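Local atomic coordinates of nitrite reductase (Hyphomicrobium denitrificans, PDB entry 2DV6), a protein that probably reduces nitrite to nitric oxide with electrons from cytochrome c, using bound copper ions, as a step of denitrification. Residues H365-I370 against I412-A417; A408-L413 against V426-V431. All coordinates share one frame; numbering follows the deposited sequence.

Contact 1. Residues H365-I370 against I412-A417; sequences HVIGEI and ILVDHA. With CU (copper (II) ion), chain L; K (potassium ion), chain J.
I367 N donates a hydrogen bond to I412 O at 2.8 Å, the shortest bond between these antiparallel strands. Two pairs further along, H365 and V414 exchange bonds, H365 N to V414 O at 3.0 Å and V414 N to H365 O at 3.1 Å, whereas the return bond from I412 N to I367 O is weak. H416 NE2 binds a copper ion at 2.2 Å, a site completed by H224 and H259 of a second subunit and a water. H365 CG stands anti to its backbone N (chi1 174°), which sets the imidazole alongside H416 in an offset edge-to-face pair, the edge of H416 toward the face of H365, planes 68° apart. H365 ND1 is hydrogen-bonded to Q389 O, which fixes that ring's rotation. On the same sheet face I367 CD1 reaches V414 CG1 at 3.8 Å, crossing it at about a right angle. The type II turn from V366 to E369, with G368 at a positive phi, carries E369 to a potassium ion that both carboxylate oxygens bind, together with K404, D406 and waters. Three histidines from two subunits around one copper are characteristic of the type 2 site of copper nitrite reductases.

Contact 2. Residues A408-L413 against V426-V431; sequences AGRYIL and VGFLNV
R410 lays its guanidinium flat over the ring of F428, the two planes only 10° apart. NE sits above the middle of the ring, while CZ is off-centre, 4.2 Å from the ring centroid, in a cation-pi contact. CD lies over the same face and adds a CH-pi contact, 3.9 Å from the centroid. CG of R410 leaves anti to the backbone N (chi1 166°), and the bends at the next two torsions fold the chain across to the partner strand. At the rim of the guanidinium NH2 points to N430 OD1 in its plane, though the position of that oxygen is uncertain and the bond is correspondingly doubtful. An alanine in place of F428 would probably leave the guanidinium without the flat surface it lies on and set the end of R410 free to turn.

Beneath these side chains the hairpin strands are joined by pairs of backbone bonds at G409 with V431, Y411 with L429 and L413 with G427. The bond from L429 N to Y411 O is short, 2.6 Å, and nearly straight at 178°. On the sheet face that carries R410 and F428, I412 sets CG2 against V426 CG2 at 3.6 Å. On the face of Y411, L413, L429 and V431, the rim of the Y411 ring meets V431 CG2 through CD1, 3.9 Å away, and Y411 OH is hydrogen-bonded to R407 O. L413 CD1 rests on L429 CB at 4.0 Å, and G427, having no side chain, puts only backbone beside L413 CB. The R410 face thus mixes a cation on an aromatic ring with apolar contacts, while the Y411 face is mainly buried apolar packing, consistent with a cupredoxin sheet that turns its hydrophobic side inward.

How the contacts relate
Strand 409-415 is common to both contacts: it is flanked by strand 362-367 in contact 1 and by strand 427-431 in contact 2, so the two are successive seams of one sheet, their centres about 9 Å apart. Both touch the second subunit, contact 1 the more broadly. Contact 1 is buried, and two of its side chains, H416 and E369, are metal ligands. Contact 2 is partly buried and includes an exposed arginine; its side-chain chemistry is stacking and apolar packing, with no metal ligand among its residues. Y411 couples the two seams, its ring packing on the turn at G368 and E369 and its CB on V366. I412 and L413 likewise have neighbours on both flanking strands.

Contact 1. Residues H365-I370 against I412-A417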
loop_
_atom_site.group_PDB
_atom_site.type_symbol
_atom_site.label_atom_id
_atom_site.label_comp_id
_atom_site.label_asym_id
_atom_site.label_seq_id
_atom_site.Cartn_x
_atom_site.Cartn_y
_atom_site.Cartn_z
ATOM N N HIS A 365 -17.995 -39.531 -3.470
ATOM C CA HIS A 365 -19.442 -39.798 -3.437
ATOM C C HIS A 365 -19.960 -39.897 -4.870
ATOM O O HIS A 365 -19.507 -39.135 -5.724
ATOM C CB HIS A 365 -20.140 -38.647 -2.687
ATOM C CG HIS A 365 -21.643 -38.720 -2.710
ATOM N ND1 HIS A 365 -22.355 -39.679 -2.026
ATOM C CD2 HIS A 365 -22.561 -37.969 -3.358
ATOM C CE1 HIS A 365 -23.646 -39.501 -2.232
ATOM N NE2 HIS A 365 -23.798 -38.458 -3.024
ATOM N N VAL A 366 -20.882 -40.820 -5.158
ATOM C CA VAL A 366 -21.544 -40.796 -6.499
ATOM C C VAL A 366 -22.993 -40.327 -6.301
ATOM O O VAL A 366 -23.799 -41.010 -5.677
ATOM C CB VAL A 366 -21.495 -42.187 -7.227
ATOM C CG1 VAL A 366 -22.316 -42.145 -8.504
ATOM C CG2 VAL A 366 -20.018 -42.599 -7.514
ATOM N N ILE A 367 -23.303 -39.132 -6.748
ATOM C CA ILE A 367 -24.625 -38.556 -6.489
ATOM C C ILE A 367 -25.665 -39.408 -7.228
ATOM O O ILE A 367 -25.485 -39.686 -8.429
ATOM C CB ILE A 367 -24.682 -37.101 -7.044
ATOM C CG1 ILE A 367 -23.618 -36.223 -6.378
ATOM C CG2 ILE A 367 -26.088 -36.496 -6.925
ATOM C CD1 ILE A 367 -23.640 -34.766 -6.861
ATOM N N GLY A 368 -26.716 -39.824 -6.522
ATOM C CA GLY A 368 -27.813 -40.602 -7.106
ATOM C C GLY A 368 -27.622 -42.094 -6.944
ATOM O O GLY A 368 -28.485 -42.883 -7.353
ATOM N N GLU A 369 -26.489 -42.499 -6.353
ATOM C CA GLU A 369 -26.248 -43.912 -6.101
ATOM C C GLU A 369 -25.643 -44.117 -4.710
ATOM O O GLU A 369 -25.319 -43.144 -4.030
ATOM C CB GLU A 369 -25.343 -44.518 -7.200
ATOM C CG GLU A 369 -26.078 -45.357 -8.223
ATOM C CD GLU A 369 -26.709 -46.612 -7.617
ATOM O OE1 GLU A 369 -27.502 -47.296 -8.307
ATOM O OE2 GLU A 369 -26.445 -46.940 -6.434
ATOM N N ILE A 370 -25.514 -45.383 -4.290
ATOM C CA ILE A 370 -25.041 -45.768 -2.955
ATOM C C ILE A 370 -24.021 -46.904 -3.146
ATOM O O ILE A 370 -24.233 -47.784 -3.974
ATOM C CB ILE A 370 -26.206 -46.269 -2.057
ATOM C CG1 ILE A 370 -27.329 -45.222 -2.013
ATOM C CG2 ILE A 370 -25.700 -46.650 -0.629
ATOM C CD1 ILE A 370 -28.631 -45.672 -1.358
ATOM N N ILE A 412 -23.137 -38.658 -10.780
ATOM C CA ILE A 412 -22.119 -37.614 -10.684
ATOM C C ILE A 412 -21.055 -37.915 -9.628
ATOM O O ILE A 412 -21.353 -37.963 -8.437
ATOM C CB ILE A 412 -22.775 -36.249 -10.494
ATOM C CG1 ILE A 412 -23.942 -36.069 -11.522
ATOM C CG2 ILE A 412 -21.737 -35.095 -10.620
ATOM C CD1 ILE A 412 -24.801 -34.829 -11.235
ATOM N N LEU A 413 -19.821 -38.148 -10.093
ATOM C CA LEU A 413 -18.672 -38.332 -9.195
ATOM C C LEU A 413 -18.245 -36.968 -8.624
ATOM O O LEU A 413 -18.072 -35.990 -9.372
ATOM C CB LEU A 413 -17.502 -38.980 -9.919
ATOM C CG LEU A 413 -17.628 -40.456 -10.338
ATOM C CD1 LEU A 413 -18.811 -40.691 -11.351
ATOM C CD2 LEU A 413 -16.279 -40.942 -10.939
ATOM N N VAL A 414 -18.120 -36.905 -7.300
ATOM C CA VAL A 414 -17.732 -35.667 -6.606
ATOM C C VAL A 414 -16.823 -36.009 -5.421
ATOM O O VAL A 414 -16.881 -37.137 -4.910
ATOM C CB VAL A 414 -18.948 -34.841 -6.088
ATOM C CG1 VAL A 414 -19.901 -34.448 -7.221
ATOM C CG2 VAL A 414 -19.715 -35.556 -4.984
ATOM N N ASP A 415 -15.972 -35.056 -5.031
ATOM C CA ASP A 415 -15.435 -35.001 -3.688
ATOM C C ASP A 415 -16.496 -34.162 -2.971
ATOM O O ASP A 415 -16.772 -33.035 -3.362
ATOM C CB ASP A 415 -14.130 -34.220 -3.733
ATOM C CG ASP A 415 -13.447 -34.101 -2.415
ATOM O OD1 ASP A 415 -14.097 -34.245 -1.343
ATOM O OD2 ASP A 415 -12.209 -33.873 -2.455
ATOM N N HIS A 416 -17.094 -34.701 -1.919
ATOM C CA HIS A 416 -18.189 -33.996 -1.291
ATOM C C HIS A 416 -17.767 -32.806 -0.407
ATOM O O HIS A 416 -18.608 -32.231 0.299
ATOM C CB HIS A 416 -19.062 -34.980 -0.525
ATOM C CG HIS A 416 -20.500 -34.585 -0.507
ATOM N ND1 HIS A 416 -20.947 -33.432 0.111
ATOM C CD2 HIS A 416 -21.596 -35.180 -1.035
ATOM C CE1 HIS A 416 -22.261 -33.333 -0.043
ATOM N NE2 HIS A 416 -22.673 -34.387 -0.720
ATOM N N ALA A 417 -16.487 -32.419 -0.451
ATOM C CA ALA A 417 -16.105 -31.035 -0.084
ATOM C C ALA A 417 -16.501 -30.168 -1.269
ATOM O O ALA A 417 -15.678 -29.824 -2.127
ATOM C CB ALA A 417 -14.566 -30.904 0.221
HETATM CU CU CU L . -24.614 -34.918 -1.621
HETATM K K K J . -27.679 -49.143 -6.515
HETATM O O HOH W 1 -26.087 -49.392 -4.743
HETATM O O HOH W 2 -28.951 -47.948 -4.749
HETATM O O HOH W 3 -28.321 -51.224 -5.740
HETATM O O HOH W 4 -23.824 -34.492 -4.027
#

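Contact 2. Residues A408-L413 against V426-V431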
loop_
_atom_site.group_PDB
_atom_site.type_symbol
_atom_site.label_atom_id
_atom_site.label_comp_id
_atom_site.label_asym_id
_atom_site.label_seq_id
_atom_site.Cartn_x
_atom_site.Cartn_y
_atom_site.Cartn_z
ATOM N N ALA A 408 -31.694 -45.851 -14.665
ATOM C CA ALA A 408 -31.049 -44.937 -15.573
ATOM C C ALA A 408 -30.752 -43.570 -14.927
ATOM O O ALA A 408 -31.388 -43.180 -13.965
ATOM C CB ALA A 408 -31.940 -44.756 -16.799
ATOM N N GLY A 409 -29.806 -42.836 -15.492
ATOM C CA GLY A 409 -29.535 -41.485 -15.049
ATOM C C GLY A 409 -28.120 -41.011 -15.340
ATOM O O GLY A 409 -27.262 -41.771 -15.802
ATOM N N ARG A 410 -27.891 -39.729 -15.092
ATOM C CA ARG A 410 -26.562 -39.220 -15.126
ATOM C C ARG A 410 -26.100 -39.179 -13.677
ATOM O O ARG A 410 -26.511 -38.312 -12.925
ATOM C CB ARG A 410 -26.556 -37.819 -15.697
ATOM C CG ARG A 410 -25.265 -37.096 -15.447
ATOM C CD ARG A 410 -24.583 -36.946 -16.715
ATOM N NE ARG A 410 -24.790 -35.611 -17.200
ATOM C CZ ARG A 410 -24.854 -35.297 -18.487
ATOM N NH1 ARG A 410 -25.031 -34.022 -18.841
ATOM N NH2 ARG A 410 -24.738 -36.249 -19.405
ATOM N N TYR A 411 -25.255 -40.127 -13.300
ATOM C CA TYR A 411 -24.661 -40.141 -11.968
ATOM C C TYR A 411 -23.380 -39.272 -11.927
ATOM O O TYR A 411 -22.648 -39.150 -12.913
ATOM C CB TYR A 411 -24.435 -41.586 -11.521
ATOM C CG TYR A 411 -25.762 -42.337 -11.521
ATOM C CD1 TYR A 411 -26.192 -43.060 -12.652
ATOM C CD2 TYR A 411 -26.614 -42.276 -10.416
ATOM C CE1 TYR A 411 -27.418 -43.734 -12.652
ATOM C CE2 TYR A 411 -27.832 -42.930 -10.406
ATOM C CZ TYR A 411 -28.233 -43.653 -11.537
ATOM O OH TYR A 411 -29.450 -44.287 -11.523
ATOM N N ILE A 412 -23.137 -38.658 -10.780
ATOM C CA ILE A 412 -22.119 -37.614 -10.684
ATOM C C ILE A 412 -21.055 -37.915 -9.628
ATOM O O ILE A 412 -21.353 -37.963 -8.437
ATOM C CB ILE A 412 -22.775 -36.249 -10.494
ATOM C CG1 ILE A 412 -23.942 -36.069 -11.522
ATOM C CG2 ILE A 412 -21.737 -35.095 -10.620
ATOM C CD1 ILE A 412 -24.801 -34.829 -11.235
ATOM N N LEU A 413 -19.821 -38.148 -10.093
ATOM C CA LEU A 413 -18.672 -38.332 -9.195
ATOM C C LEU A 413 -18.245 -36.968 -8.624
ATOM O O LEU A 413 -18.072 -35.990 -9.372
ATOM C CB LEU A 413 -17.502 -38.980 -9.919
ATOM C CG LEU A 413 -17.628 -40.456 -10.338
ATOM C CD1 LEU A 413 -18.811 -40.691 -11.351
ATOM C CD2 LEU A 413 -16.279 -40.942 -10.939
ATOM N N VAL A 426 -15.510 -32.805 -10.836
ATOM C CA VAL A 426 -16.844 -33.343 -11.144
ATOM C C VAL A 426 -16.647 -34.347 -12.282
ATOM O O VAL A 426 -15.871 -34.097 -13.167
ATOM C CB VAL A 426 -17.863 -32.186 -11.504
ATOM C CG1 VAL A 426 -17.416 -31.433 -12.716
ATOM C CG2 VAL A 426 -19.315 -32.689 -11.666
ATOM N N GLY A 427 -17.277 -35.514 -12.204
ATOM C CA GLY A 427 -17.307 -36.439 -13.336
ATOM C C GLY A 427 -18.715 -36.987 -13.520
ATOM O O GLY A 427 -19.543 -36.922 -12.574
ATOM N N PHE A 428 -18.980 -37.528 -14.717
ATOM C CA PHE A 428 -20.287 -38.108 -15.058
ATOM C C PHE A 428 -20.170 -39.594 -15.290
ATOM O O PHE A 428 -19.196 -40.069 -15.914
ATOM C CB PHE A 428 -20.895 -37.460 -16.313
ATOM C CG PHE A 428 -21.273 -36.000 -16.144
ATOM C CD1 PHE A 428 -21.293 -35.152 -17.247
ATOM C CD2 PHE A 428 -21.559 -35.463 -14.888
ATOM C CE1 PHE A 428 -21.596 -33.790 -17.113
ATOM C CE2 PHE A 428 -21.871 -34.095 -14.742
ATOM C CZ PHE A 428 -21.892 -33.260 -15.858
ATOM N N LEU A 429 -21.142 -40.322 -14.734
ATOM C CA LEU A 429 -21.390 -41.726 -15.064
ATOM C C LEU A 429 -22.762 -41.788 -15.762
ATOM O O LEU A 429 -23.795 -41.650 -15.114
ATOM C CB LEU A 429 -21.356 -42.610 -13.811
ATOM C CG LEU A 429 -21.915 -44.048 -13.882
ATOM C CD1 LEU A 429 -21.267 -44.861 -14.996
ATOM C CD2 LEU A 429 -21.690 -44.744 -12.564
ATOM N N ASN A 430 -22.750 -41.977 -17.082
ATOM C CA ASN A 430 -23.960 -41.884 -17.929
ATOM C C ASN A 430 -24.592 -43.250 -18.128
ATOM O O ASN A 430 -23.948 -44.153 -18.674
ATOM C CB ASN A 430 -23.622 -41.280 -19.298
ATOM C CG ASN A 430 -23.204 -39.833 -19.205
ATOM O OD1 ASN A 430 -23.793 -39.099 -18.456
ATOM N ND2 ASN A 430 -22.192 -39.421 -19.962
ATOM N N VAL A 431 -25.841 -43.391 -17.658
ATOM C CA VAL A 431 -26.588 -44.644 -17.759
ATOM C C VAL A 431 -27.916 -44.325 -18.469
ATOM O O VAL A 431 -28.803 -43.627 -17.934
ATOM C CB VAL A 431 -26.815 -45.315 -16.385
ATOM C CG1 VAL A 431 -27.582 -46.624 -16.545
ATOM C CG2 VAL A 431 -25.428 -45.552 -15.614
#